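Local structure of interferon alpha/beta receptor 1 (Mus musculus, 3WCY) at residues T198-V211 with T290-Q302. The protein pairs with IFNAR2 to form the receptor for type I interferons, whose binding switches on JAK-STAT signalling. Residues are numbered along the deposited sequence; the frame is centred on the assembly and turned at random.
Sequences TVANKMPVPGNLQV and TSFWSEEKFIDSQ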
loop_
_atom_site.group_PDB
_atom_site.type_symbol
_atom_site.label_atom_id
_atom_site.label_comp_id
_atom_site.label_asym_id
_atom_site.label_seq_id
_atom_site.Cartn_x
_atom_site.Cartn_y
_atom_site.Cartn_z
ATOM N N THR A 198 30.467 -1.948 -7.191
ATOM C CA THR A 198 31.794 -1.803 -6.559
ATOM C C THR A 198 32.325 -3.179 -6.106
ATOM O O THR A 198 31.554 -4.141 -6.093
ATOM C CB THR A 198 31.726 -0.829 -5.365
ATOM O OG1 THR A 198 30.736 -1.271 -4.436
ATOM C CG2 THR A 198 31.466 0.608 -5.775
ATOM N N VAL A 199 33.624 -3.275 -5.718
ATOM C CA VAL A 199 34.208 -4.543 -5.237
ATOM C C VAL A 199 33.738 -4.826 -3.814
ATOM O O VAL A 199 33.786 -3.930 -2.968
ATOM C CB VAL A 199 35.755 -4.663 -5.341
ATOM C CG1 VAL A 199 36.170 -6.121 -5.528
ATOM C CG2 VAL A 199 36.327 -3.798 -6.459
ATOM N N ALA A 200 33.303 -6.081 -3.559
ATOM C CA ALA A 200 32.790 -6.583 -2.278
ATOM C C ALA A 200 33.521 -6.018 -1.056
ATOM O O ALA A 200 34.756 -6.017 -1.026
ATOM C CB ALA A 200 32.817 -8.106 -2.259
ATOM N N ASN A 201 32.752 -5.493 -0.077
ATOM C CA ASN A 201 33.273 -4.895 1.158
ATOM C C ASN A 201 34.016 -5.917 2.015
ATOM O O ASN A 201 33.695 -7.109 1.969
ATOM C CB ASN A 201 32.131 -4.258 1.984
ATOM C CG ASN A 201 31.753 -2.827 1.640
ATOM O OD1 ASN A 201 32.319 -2.176 0.749
ATOM N ND2 ASN A 201 30.769 -2.302 2.355
ATOM N N LYS A 202 34.992 -5.441 2.820
ATOM C CA LYS A 202 35.756 -6.289 3.744
ATOM C C LYS A 202 34.860 -6.807 4.890
ATOM O O LYS A 202 35.229 -7.762 5.578
ATOM C CB LYS A 202 37.031 -5.580 4.260
ATOM C CG LYS A 202 36.801 -4.336 5.119
ATOM C CD LYS A 202 38.082 -3.916 5.838
ATOM C CE LYS A 202 37.854 -2.772 6.798
ATOM N NZ LYS A 202 39.096 -2.413 7.532
ATOM N N MET A 203 33.669 -6.187 5.055
ATOM C CA MET A 203 32.643 -6.532 6.039
ATOM C C MET A 203 31.268 -6.685 5.354
ATOM O O MET A 203 30.810 -5.736 4.715
ATOM C CB MET A 203 32.601 -5.517 7.207
ATOM C CG MET A 203 32.796 -4.058 6.797
ATOM S SD MET A 203 33.329 -3.023 8.185
ATOM C CE MET A 203 33.964 -1.635 7.322
ATOM N N PRO A 204 30.608 -7.870 5.431
ATOM C CA PRO A 204 29.306 -8.026 4.760
ATOM C C PRO A 204 28.099 -7.548 5.579
ATOM O O PRO A 204 28.151 -7.503 6.812
ATOM C CB PRO A 204 29.241 -9.526 4.470
ATOM C CG PRO A 204 30.067 -10.158 5.543
ATOM C CD PRO A 204 31.006 -9.117 6.118
ATOM N N VAL A 205 27.003 -7.208 4.876
ATOM C CA VAL A 205 25.743 -6.730 5.454
ATOM C C VAL A 205 24.942 -7.886 6.115
ATOM O O VAL A 205 24.971 -9.000 5.577
ATOM C CB VAL A 205 24.892 -5.906 4.437
ATOM C CG1 VAL A 205 25.602 -4.619 4.030
ATOM C CG2 VAL A 205 24.506 -6.727 3.204
ATOM N N PRO A 206 24.222 -7.647 7.255
ATOM C CA PRO A 206 23.468 -8.738 7.914
ATOM C C PRO A 206 22.435 -9.467 7.052
ATOM O O PRO A 206 21.814 -8.861 6.177
ATOM C CB PRO A 206 22.820 -8.046 9.114
ATOM C CG PRO A 206 23.707 -6.892 9.392
ATOM C CD PRO A 206 24.127 -6.404 8.045
ATOM N N GLY A 207 22.281 -10.767 7.315
ATOM C CA GLY A 207 21.401 -11.671 6.581
ATOM C C GLY A 207 19.935 -11.648 6.959
ATOM O O GLY A 207 19.280 -10.609 6.841
ATOM N N ASN A 208 19.404 -12.819 7.376
ATOM C CA ASN A 208 17.996 -13.026 7.737
ATOM C C ASN A 208 17.556 -12.360 9.043
ATOM O O ASN A 208 18.141 -12.599 10.102
ATOM C CB ASN A 208 17.616 -14.515 7.692
ATOM C CG ASN A 208 17.351 -15.042 6.296
ATOM O OD1 ASN A 208 18.244 -15.107 5.442
ATOM N ND2 ASN A 208 16.117 -15.456 6.042
ATOM N N LEU A 209 16.504 -11.526 8.944
ATOM C CA LEU A 209 15.910 -10.752 10.037
ATOM C C LEU A 209 14.514 -11.270 10.402
ATOM O O LEU A 209 13.736 -11.635 9.515
ATOM C CB LEU A 209 15.813 -9.262 9.622
ATOM C CG LEU A 209 16.910 -8.264 10.056
ATOM C CD1 LEU A 209 16.909 -8.032 11.548
ATOM C CD2 LEU A 209 18.290 -8.622 9.509
ATOM N N GLN A 210 14.194 -11.275 11.710
ATOM C CA GLN A 210 12.901 -11.716 12.240
ATOM C C GLN A 210 12.543 -10.902 13.496
ATOM O O GLN A 210 13.371 -10.786 14.405
ATOM C CB GLN A 210 12.925 -13.232 12.529
ATOM C CG GLN A 210 11.540 -13.880 12.575
ATOM C CD GLN A 210 11.584 -15.380 12.401
ATOM O OE1 GLN A 210 12.246 -16.110 13.153
ATOM N NE2 GLN A 210 10.843 -15.880 11.425
ATOM N N VAL A 211 11.328 -10.312 13.530
ATOM C CA VAL A 211 10.885 -9.487 14.665
ATOM C C VAL A 211 9.729 -10.117 15.454
ATOM O O VAL A 211 8.588 -10.155 14.979
ATOM C CB VAL A 211 10.619 -7.992 14.308
ATOM C CG1 VAL A 211 10.383 -7.155 15.565
ATOM C CG2 VAL A 211 11.756 -7.397 13.480
ATOM N N THR A 290 33.621 1.518 5.848
ATOM C CA THR A 290 32.243 1.601 6.323
ATOM C C THR A 290 31.314 0.719 5.468
ATOM O O THR A 290 31.180 0.939 4.258
ATOM C CB THR A 290 31.801 3.076 6.460
ATOM O OG1 THR A 290 32.764 3.775 7.255
ATOM C CG2 THR A 290 30.413 3.225 7.084
ATOM N N SER A 291 30.681 -0.283 6.118
ATOM C CA SER A 291 29.763 -1.243 5.490
ATOM C C SER A 291 28.520 -0.565 4.899
ATOM O O SER A 291 28.111 0.497 5.377
ATOM C CB SER A 291 29.353 -2.318 6.496
ATOM O OG SER A 291 28.429 -3.248 5.952
ATOM N N PHE A 292 27.910 -1.185 3.865
ATOM C CA PHE A 292 26.679 -0.671 3.261
ATOM C C PHE A 292 25.491 -0.989 4.195
ATOM O O PHE A 292 25.703 -1.516 5.290
ATOM C CB PHE A 292 26.465 -1.253 1.843
ATOM C CG PHE A 292 27.328 -0.638 0.764
ATOM C CD1 PHE A 292 27.203 0.708 0.429
ATOM C CD2 PHE A 292 28.256 -1.406 0.072
ATOM C CE1 PHE A 292 28.007 1.276 -0.566
ATOM C CE2 PHE A 292 29.066 -0.835 -0.916
ATOM C CZ PHE A 292 28.933 0.502 -1.230
ATOM N N TRP A 293 24.256 -0.650 3.788
ATOM C CA TRP A 293 23.086 -0.952 4.608
ATOM C C TRP A 293 22.486 -2.306 4.257
ATOM O O TRP A 293 22.469 -2.703 3.090
ATOM C CB TRP A 293 22.028 0.149 4.510
ATOM C CG TRP A 293 22.383 1.404 5.242
ATOM C CD1 TRP A 293 22.667 2.618 4.691
ATOM C CD2 TRP A 293 22.458 1.578 6.660
ATOM N NE1 TRP A 293 22.916 3.540 5.679
ATOM C CE2 TRP A 293 22.798 2.928 6.899
ATOM C CE3 TRP A 293 22.279 0.719 7.761
ATOM C CZ2 TRP A 293 22.971 3.441 8.192
ATOM C CZ3 TRP A 293 22.436 1.229 9.041
ATOM C CH2 TRP A 293 22.780 2.574 9.247
ATOM N N SER A 294 21.976 -2.999 5.281
ATOM C CA SER A 294 21.321 -4.305 5.195
ATOM C C SER A 294 19.942 -4.192 4.514
ATOM O O SER A 294 19.456 -3.080 4.270
ATOM C CB SER A 294 21.156 -4.878 6.602
ATOM O OG SER A 294 20.318 -6.023 6.648
ATOM N N GLU A 295 19.302 -5.354 4.236
ATOM C CA GLU A 295 17.965 -5.427 3.645
ATOM C C GLU A 295 16.987 -4.765 4.608
ATOM O O GLU A 295 17.094 -4.961 5.821
ATOM C CB GLU A 295 17.552 -6.892 3.404
ATOM C CG GLU A 295 16.306 -7.046 2.551
ATOM C CD GLU A 295 15.497 -8.296 2.831
ATOM O OE1 GLU A 295 14.465 -8.188 3.532
ATOM O OE2 GLU A 295 15.890 -9.382 2.348
ATOM N N GLU A 296 16.066 -3.956 4.070
ATOM C CA GLU A 296 15.057 -3.264 4.867
ATOM C C GLU A 296 14.002 -4.274 5.291
ATOM O O GLU A 296 13.325 -4.850 4.438
ATOM C CB GLU A 296 14.434 -2.101 4.076
ATOM C CG GLU A 296 15.425 -1.001 3.744
ATOM C CD GLU A 296 15.217 -0.307 2.414
ATOM O OE1 GLU A 296 15.113 -1.004 1.379
ATOM O OE2 GLU A 296 15.218 0.944 2.401
ATOM N N LYS A 297 13.912 -4.534 6.607
ATOM C CA LYS A 297 12.937 -5.471 7.165
ATOM C C LYS A 297 11.665 -4.726 7.575
ATOM O O LYS A 297 11.699 -3.904 8.493
ATOM C CB LYS A 297 13.535 -6.273 8.342
ATOM C CG LYS A 297 12.568 -7.261 9.005
ATOM C CD LYS A 297 12.361 -8.539 8.193
ATOM C CE LYS A 297 11.251 -9.399 8.744
ATOM N NZ LYS A 297 9.913 -8.886 8.356
ATOM N N PHE A 298 10.554 -5.009 6.873
ATOM C CA PHE A 298 9.253 -4.407 7.140
ATOM C C PHE A 298 8.494 -5.243 8.142
ATOM O O PHE A 298 8.309 -6.442 7.929
ATOM C CB PHE A 298 8.430 -4.274 5.851
ATOM C CG PHE A 298 7.018 -3.777 6.065
ATOM C CD1 PHE A 298 6.773 -2.450 6.393
ATOM C CD2 PHE A 298 5.935 -4.636 5.935
ATOM C CE1 PHE A 298 5.471 -1.994 6.594
ATOM C CE2 PHE A 298 4.631 -4.177 6.135
ATOM C CZ PHE A 298 4.408 -2.858 6.460
ATOM N N ILE A 299 8.018 -4.603 9.211
ATOM C CA ILE A 299 7.248 -5.276 10.252
ATOM C C ILE A 299 6.052 -4.455 10.689
ATOM O O ILE A 299 6.201 -3.282 11.036
ATOM C CB ILE A 299 8.112 -5.779 11.449
ATOM C CG1 ILE A 299 9.197 -4.764 11.858
ATOM C CG2 ILE A 299 8.716 -7.151 11.163
ATOM C CD1 ILE A 299 8.852 -3.990 13.058
ATOM N N ASP A 300 4.859 -5.074 10.637
ATOM C CA ASP A 300 3.590 -4.473 11.045
ATOM C C ASP A 300 3.305 -4.824 12.505
ATOM O O ASP A 300 3.230 -6.005 12.849
ATOM C CB ASP A 300 2.439 -4.952 10.137
ATOM C CG ASP A 300 1.058 -4.814 10.757
ATOM O OD1 ASP A 300 0.632 -3.663 11.015
ATOM O OD2 ASP A 300 0.425 -5.854 11.029
ATOM N N SER A 301 3.147 -3.798 13.356
ATOM C CA SER A 301 2.839 -3.979 14.772
ATOM C C SER A 301 1.349 -3.730 14.990
ATOM O O SER A 301 0.911 -2.581 15.094
ATOM C CB SER A 301 3.701 -3.070 15.644
ATOM O OG SER A 301 3.556 -1.700 15.304
ATOM N N GLN A 302 0.562 -4.813 14.989
ATOM C CA GLN A 302 -0.882 -4.721 15.160
ATOM C C GLN A 302 -1.396 -5.642 16.253
ATOM O O GLN A 302 -1.013 -6.813 16.312
ATOM C CB GLN A 302 -1.612 -4.972 13.831
ATOM C CG GLN A 302 -2.903 -4.167 13.682
ATOM C CD GLN A 302 -2.648 -2.683 13.525
ATOM O OE1 GLN A 302 -2.291 -2.201 12.446
ATOM N NE2 GLN A 302 -2.819 -1.928 14.603
#
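Lys-297 lays its methylenes along Leu-209. CB and CG lie alongside Leu-209 CB, CD packs 3.8 Å from that same Leu-209 CB, and CE comes 3.4 Å from Leu-209 O. The chain bends at chi2 (77°) and again at chi4 (79°), and the second bend turns NZ back to Phe-298 O, a hydrogen bond of 3.0 Å whose donor stands 45° above the carbonyl plane. Cutting the side chain back to an alanine would probably strip the CG and CD methylenes from Leu-209 CB and leave Phe-298 O without its ammonium donor. Further on, Val-211 CB meets Ile-299 CG2 at 3.8 Å; Val-211 also packs on Leu-220 of strand 217-221 and Ile-299 on Phe-278 and Leu-280 of strand 277-281, so the contact bridges the two sheets of a fibronectin type-III domain. Towards Val-205 the chains close in: Ser-294 OG donates to Pro-206 O at 3.2 Å, while Ser-294 CB meets Pro-206 CD at 3.6 Å. Val-205 CG1 rests 4.1 Å from Phe-292 CB. At the far end, Phe-292 presents its ring edge to Thr-198 OG1. Chemically, aliphatic packing mixes with methylenes against carbonyl oxygens; with one assigned hydrogen bond across, and none between backbones, the edges meet through side chains, not as paired strands.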